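PDB 7DRY: CMP/dCMP-type deaminase domain-containing protein from Aspergillus oryzae RIB40, which probably deaminates a pyrimidine intermediate of riboflavin biosynthesis, as a zinc-dependent Rib2 deaminase with the cytidine deaminase (CDA) fold. Local coordinates for residues Pro111-Ile116 / Gln148-Ala153; Thr98-Gly103 / Ile130-Lys135. All coordinates share one frame; numbering follows the deposited sequence. Where two conformers were deposited one is given.

Interaction 1 (Pro111-Ile116 / Gln148-Ala153); sequences PCVQRI and QMLTAA. With ZN (zinc ion), chain B.
The carboxamide of Gln-114 turns one face to Met-149: the thioether sulfur SD sits about 3.6 Å above the amide plane, displaced toward the nitrogen, with Gln-114 NE2 3.7 Å from Met-149 SD. A bend at chi2 (87°) swings Gln-114 CD toward the second helix. NE2 also makes a weak hydrogen bond to Gly-103 O, so the sulfur lies over an amide whose nitrogen is already engaged elsewhere.

Deeper in, the contact is aliphatic. Val-113 CG1, anti to its backbone N (chi1 166°), meets both Met-149 and Leu-150: it lies 3.6 Å from Met-149 CB and 3.8 Å from Leu-150 CD2. The other methyl, Val-113 CG2, meets Leu-150 CG. One helical turn on, Ile-116 CG2 approaches the same Leu-150 CD2 at 4.2 Å. No hydrogen bond joins the segments. Their short axes run nearly parallel (18°), 9.9 Å apart at closest approach.

Cys-112, in the first turn of its helix, takes no part in this packing and gives SG to the zinc ion at 2.3 Å, beside His-61 and Cys-102. Two helices side by side on the sheet, the first bringing a zinc cysteine at its N-terminal end, belong to the CDA fold.

Both helices lie against strand 127-132, since Ile-116 and Leu-150 each touch Ile-130. Pro-101 packs on Val-113 and Leu-150.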
loop_
_atom_site.group_PDB
_atom_site.type_symbol
_atom_site.label_atom_id
_atom_site.label_comp_id
_atom_site.label_asym_id
_atom_site.label_seq_id
_atom_site.Cartn_x
_atom_site.Cartn_y
_atom_site.Cartn_z
ATOM N N PRO A 111 -10.607 -6.086 -1.375
ATOM C CA PRO A 111 -9.202 -5.894 -1.744
ATOM C C PRO A 111 -8.758 -4.446 -1.555
ATOM O O PRO A 111 -9.551 -3.520 -1.381
ATOM C CB PRO A 111 -9.138 -6.333 -3.208
ATOM C CG PRO A 111 -10.332 -7.233 -3.376
ATOM C CD PRO A 111 -11.392 -6.619 -2.501
ATOM N N CYS A 112 -7.444 -4.263 -1.603
ATOM C CA CYS A 112 -6.864 -2.990 -1.196
ATOM C C CYS A 112 -7.125 -1.908 -2.238
ATOM O O CYS A 112 -7.332 -0.745 -1.886
ATOM C CB CYS A 112 -5.364 -3.192 -1.005
ATOM S SG CYS A 112 -4.978 -3.984 0.566
ATOM N N VAL A 113 -7.135 -2.271 -3.524
ATOM C CA VAL A 113 -7.402 -1.273 -4.558
ATOM C C VAL A 113 -8.787 -0.669 -4.373
ATOM O O VAL A 113 -8.982 0.542 -4.544
ATOM C CB VAL A 113 -7.197 -1.868 -5.964
ATOM C CG1 VAL A 113 -7.785 -0.953 -7.027
ATOM C CG2 VAL A 113 -5.722 -2.088 -6.228
ATOM N N GLN A 114 -9.763 -1.494 -3.990
ATOM C CA GLN A 114 -11.108 -0.981 -3.759
ATOM C C GLN A 114 -11.152 -0.065 -2.540
ATOM O O GLN A 114 -11.867 0.945 -2.548
ATOM C CB GLN A 114 -12.084 -2.148 -3.624
ATOM C CG GLN A 114 -12.384 -2.884 -4.948
ATOM C CD GLN A 114 -11.390 -4.000 -5.273
ATOM O OE1 GLN A 114 -10.222 -3.943 -4.898
ATOM N NE2 GLN A 114 -11.862 -5.026 -5.981
ATOM N N ARG A 115 -10.394 -0.397 -1.484
ATOM C CA ARG A 115 -10.274 0.507 -0.337
ATOM C C ARG A 115 -9.661 1.840 -0.752
ATOM O O ARG A 115 -10.057 2.898 -0.250
ATOM C CB ARG A 115 -9.423 -0.121 0.772
ATOM C CG ARG A 115 -9.995 -1.376 1.381
ATOM C CD ARG A 115 -9.071 -1.895 2.497
ATOM N NE ARG A 115 -9.406 -3.279 2.767
ATOM C CZ ARG A 115 -10.388 -3.671 3.572
ATOM N NH1 ARG A 115 -10.647 -4.962 3.710
ATOM N NH2 ARG A 115 -11.088 -2.780 4.257
ATOM N N ILE A 116 -8.692 1.803 -1.670
ATOM C CA ILE A 116 -8.055 3.026 -2.149
ATOM C C ILE A 116 -9.022 3.836 -3.012
ATOM O O ILE A 116 -9.158 5.055 -2.849
ATOM C CB ILE A 116 -6.764 2.674 -2.908
ATOM C CG1 ILE A 116 -5.698 2.162 -1.943
ATOM C CG2 ILE A 116 -6.263 3.872 -3.721
ATOM C CD1 ILE A 116 -4.594 1.392 -2.648
ATOM N N GLN A 148 -4.720 -2.492 -13.092
ATOM C CA GLN A 148 -5.776 -2.230 -14.065
ATOM C C GLN A 148 -6.935 -1.463 -13.438
ATOM O O GLN A 148 -7.465 -0.523 -14.041
ATOM C CB GLN A 148 -6.255 -3.550 -14.668
ATOM C CG GLN A 148 -5.142 -4.374 -15.290
ATOM C CD GLN A 148 -5.609 -5.753 -15.716
ATOM O OE1 GLN A 148 -6.793 -6.077 -15.623
ATOM N NE2 GLN A 148 -4.674 -6.576 -16.176
ATOM N N MET A 149 -7.339 -1.845 -12.225
ATOM C CA MET A 149 -8.451 -1.162 -11.571
ATOM C C MET A 149 -8.085 0.265 -11.177
ATOM O O MET A 149 -8.925 1.170 -11.264
ATOM C CB MET A 149 -8.908 -1.946 -10.346
ATOM C CG MET A 149 -9.976 -2.964 -10.640
ATOM S SD MET A 149 -10.333 -3.934 -9.176
ATOM C CE MET A 149 -8.960 -5.035 -9.222
ATOM N N LEU A 150 -6.850 0.484 -10.723
ATOM C CA LEU A 150 -6.420 1.845 -10.410
ATOM C C LEU A 150 -6.503 2.730 -11.644
ATOM O O LEU A 150 -7.071 3.829 -11.602
ATOM C CB LEU A 150 -4.995 1.834 -9.855
ATOM C CG LEU A 150 -4.820 1.206 -8.472
ATOM C CD1 LEU A 150 -3.343 1.060 -8.157
ATOM C CD2 LEU A 150 -5.528 2.036 -7.397
ATOM N N THR A 151 -5.951 2.254 -12.763
ATOM C CA THR A 151 -6.005 3.017 -14.003
ATOM C C THR A 151 -7.447 3.320 -14.388
ATOM O O THR A 151 -7.784 4.460 -14.725
ATOM C CB THR A 151 -5.300 2.243 -15.115
ATOM O OG1 THR A 151 -3.924 2.051 -14.758
ATOM C CG2 THR A 151 -5.379 3.008 -16.436
ATOM N N ALA A 152 -8.319 2.310 -14.311
ATOM C CA ALA A 152 -9.721 2.506 -14.669
ATOM C C ALA A 152 -10.388 3.554 -13.788
ATOM O O ALA A 152 -11.329 4.224 -14.229
ATOM C CB ALA A 152 -10.472 1.179 -14.573
ATOM N N ALA A 153 -9.920 3.713 -12.551
ATOM C CA ALA A 153 -10.506 4.660 -11.612
ATOM C C ALA A 153 -9.814 6.015 -11.623
ATOM O O ALA A 153 -10.155 6.878 -10.807
ATOM C CB ALA A 153 -10.471 4.082 -10.190
HETATM ZN ZN ZN B . -4.197 -5.988 -0.280
HETATM O O HOH W 1 -1.820 -6.274 -1.094
#

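Interaction 2 (Thr98-Gly103 / Ile130-Lys135); sequences TMEPCG and IYFGVK. With ZN (zinc ion), chain B.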
loop_
_atom_site.group_PDB
_atom_site.type_symbol
_atom_site.label_atom_id
_atom_site.label_comp_id
_atom_site.label_asym_id
_atom_site.label_seq_id
_atom_site.Cartn_x
_atom_site.Cartn_y
_atom_site.Cartn_z
ATOM N N THR A 98 5.074 -1.520 -0.345
ATOM C CA THR A 98 6.170 -2.300 -0.920
ATOM C C THR A 98 5.700 -3.111 -2.123
ATOM O O THR A 98 6.414 -3.201 -3.125
ATOM C CB THR A 98 6.879 -3.182 0.114
ATOM O OG1 THR A 98 5.947 -4.086 0.718
ATOM C CG2 THR A 98 7.560 -2.335 1.184
ATOM N N MET A 99 4.503 -3.695 -2.056
ATOM C CA MET A 99 3.979 -4.516 -3.140
ATOM C C MET A 99 2.741 -3.872 -3.753
ATOM O O MET A 99 2.063 -3.061 -3.120
ATOM C CB MET A 99 3.643 -5.924 -2.627
ATOM C CG MET A 99 4.842 -6.659 -2.018
ATOM S SD MET A 99 4.512 -8.374 -1.618
ATOM C CE MET A 99 4.485 -9.126 -3.253
ATOM N N GLU A 100 2.467 -4.235 -5.008
ATOM C CA GLU A 100 1.305 -3.731 -5.728
ATOM C C GLU A 100 0.037 -3.963 -4.901
ATOM O O GLU A 100 -0.157 -5.066 -4.381
ATOM C CB GLU A 100 1.181 -4.499 -7.048
ATOM C CG GLU A 100 -0.061 -4.179 -7.857
ATOM C CD GLU A 100 -0.251 -5.141 -9.012
ATOM O OE1 GLU A 100 0.584 -6.052 -9.169
ATOM O OE2 GLU A 100 -1.241 -5.000 -9.758
ATOM N N PRO A 101 -0.834 -2.963 -4.758
ATOM C CA PRO A 101 -2.093 -3.195 -4.029
ATOM C C PRO A 101 -2.951 -4.262 -4.695
ATOM O O PRO A 101 -3.096 -4.299 -5.920
ATOM C CB PRO A 101 -2.786 -1.825 -4.058
ATOM C CG PRO A 101 -2.046 -1.021 -5.085
ATOM C CD PRO A 101 -0.656 -1.552 -5.136
ATOM N N CYS A 102 -3.532 -5.126 -3.873
ATOM C CA CYS A 102 -4.284 -6.249 -4.406
ATOM C C CYS A 102 -5.634 -5.809 -4.964
ATOM O O CYS A 102 -6.273 -4.868 -4.471
ATOM C CB CYS A 102 -4.478 -7.344 -3.352
ATOM S SG CYS A 102 -5.461 -6.885 -1.867
ATOM N N GLY A 103 -6.062 -6.511 -6.007
ATOM C CA GLY A 103 -7.373 -6.285 -6.579
ATOM C C GLY A 103 -8.305 -7.457 -6.367
ATOM O O GLY A 103 -9.486 -7.404 -6.729
ATOM N N ILE A 130 -0.260 5.866 -6.323
ATOM C CA ILE A 130 0.373 4.767 -5.591
ATOM C C ILE A 130 1.763 4.541 -6.172
ATOM O O ILE A 130 1.922 4.442 -7.393
ATOM C CB ILE A 130 -0.441 3.462 -5.715
ATOM C CG1 ILE A 130 -1.936 3.699 -5.474
ATOM C CG2 ILE A 130 0.111 2.404 -4.770
ATOM C CD1 ILE A 130 -2.271 4.145 -4.069
ATOM N N TYR A 131 2.763 4.443 -5.302
ATOM C CA TYR A 131 4.096 3.991 -5.681
ATOM C C TYR A 131 4.343 2.652 -5.005
ATOM O O TYR A 131 4.044 2.496 -3.823
ATOM C CB TYR A 131 5.161 4.954 -5.162
ATOM C CG TYR A 131 5.219 6.292 -5.859
ATOM C CD1 TYR A 131 4.477 7.363 -5.395
ATOM C CD2 TYR A 131 6.027 6.488 -6.968
ATOM C CE1 TYR A 131 4.529 8.603 -6.025
ATOM C CE2 TYR A 131 6.094 7.735 -7.600
ATOM C CZ TYR A 131 5.334 8.777 -7.119
ATOM O OH TYR A 131 5.369 10.015 -7.732
ATOM N N PHE A 132 4.892 1.684 -5.746
ATOM C CA PHE A 132 5.221 0.389 -5.156
ATOM C C PHE A 132 6.506 -0.153 -5.773
ATOM O O PHE A 132 6.972 0.338 -6.804
ATOM C CB PHE A 132 4.050 -0.601 -5.245
ATOM C CG PHE A 132 3.492 -0.766 -6.627
ATOM C CD1 PHE A 132 4.024 -1.713 -7.478
ATOM C CD2 PHE A 132 2.426 0.004 -7.069
ATOM C CE1 PHE A 132 3.517 -1.890 -8.753
ATOM C CE2 PHE A 132 1.914 -0.169 -8.343
ATOM C CZ PHE A 132 2.461 -1.115 -9.182
ATOM N N GLY A 133 7.070 -1.186 -5.136
ATOM C CA GLY A 133 8.393 -1.671 -5.491
ATOM C C GLY A 133 8.451 -2.974 -6.262
ATOM O O GLY A 133 9.489 -3.307 -6.852
ATOM N N VAL A 134 7.346 -3.720 -6.279
ATOM C CA VAL A 134 7.250 -4.981 -7.011
ATOM C C VAL A 134 5.859 -5.066 -7.624
ATOM O O VAL A 134 4.859 -4.859 -6.930
ATOM C CB VAL A 134 7.501 -6.206 -6.105
ATOM C CG1 VAL A 134 7.259 -7.503 -6.874
ATOM C CG2 VAL A 134 8.910 -6.190 -5.536
ATOM N N LYS A 135 5.793 -5.384 -8.918
ATOM C CA LYS A 135 4.516 -5.487 -9.623
ATOM C C LYS A 135 3.893 -6.871 -9.425
ATOM O O LYS A 135 3.569 -7.594 -10.361
ATOM C CB LYS A 135 4.676 -5.126 -11.096
ATOM C CG LYS A 135 3.391 -4.569 -11.702
ATOM C CD LYS A 135 3.548 -4.189 -13.166
ATOM C CE LYS A 135 2.228 -3.686 -13.727
ATOM N NZ LYS A 135 2.294 -3.413 -15.191
HETATM ZN ZN ZN B . -4.197 -5.988 -0.280
HETATM O O HOH W 1 -1.820 -6.274 -1.094
#
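Glu-100 CA lies over one face of the Phe-132 ring, 3.9 Å from the centroid of that ring and 17° off its normal, a CH-pi contact offset toward the rim. Glu-100 CB touches Phe-132 CE1. With CG anti to the backbone N (chi1 175°), Glu-100 CG comes to 4.2 Å from Phe-132 CZ, and the extended chain runs side by side with the ring. Pro-101 CD meets Phe-132 CD2 and Ile-130 CG2, both at 4.0 Å, the Pro-101 and Phe-132 side chains crossing at about a right angle.

Three backbone hydrogen bonds, one weak, join the segments. Gly-133 N donates to Thr-98 O at 2.9 Å, and the weak bond from Val-134 N reaches the same oxygen. In return Glu-100 N donates to Val-134 O at 3.1 Å.

Farther out, Val-97 of the adjacent strand and Cys-147 of helix 145-152 also touch Phe-132. The loop after strand 91-97, packed here against strand 127-132, carries a zinc cysteine of the CDA fold: Cys-102 SG binds the metal at 2.2 Å.

Glu-100 OE2 accepts a hydrogen bond from the backbone N of Cys-147, early in helix 145-152, whereas Lys-135 NZ is 6.7 Å from that oxygen. The buried carboxylate is therefore met by a peptide N-H, and the helix dipole may help to stabilise its negative charge.

In the fold
The two contacts interleave along the chain, in the order 98-103, 111-116, 130-135, 148-153, and their centres lie 11 Å apart. They span two successive beta-alpha-beta units: strand 91-97, helix 112-117, strand 127-132, helix 145-152 and strand 156-159, with the three strands parallel and adjacent. Interaction 1 pairs the two connecting helices; interaction 2 joins the chain leaving the first strand to the end of the next. A probable hydrogen bond from Val-113 N to Cys-102 O (2.9 Å) links them directly. Each supplies one zinc-binding cysteine, and His-61 completes the protein ligands, so the metal site is built on this shared sheet-and-helix core.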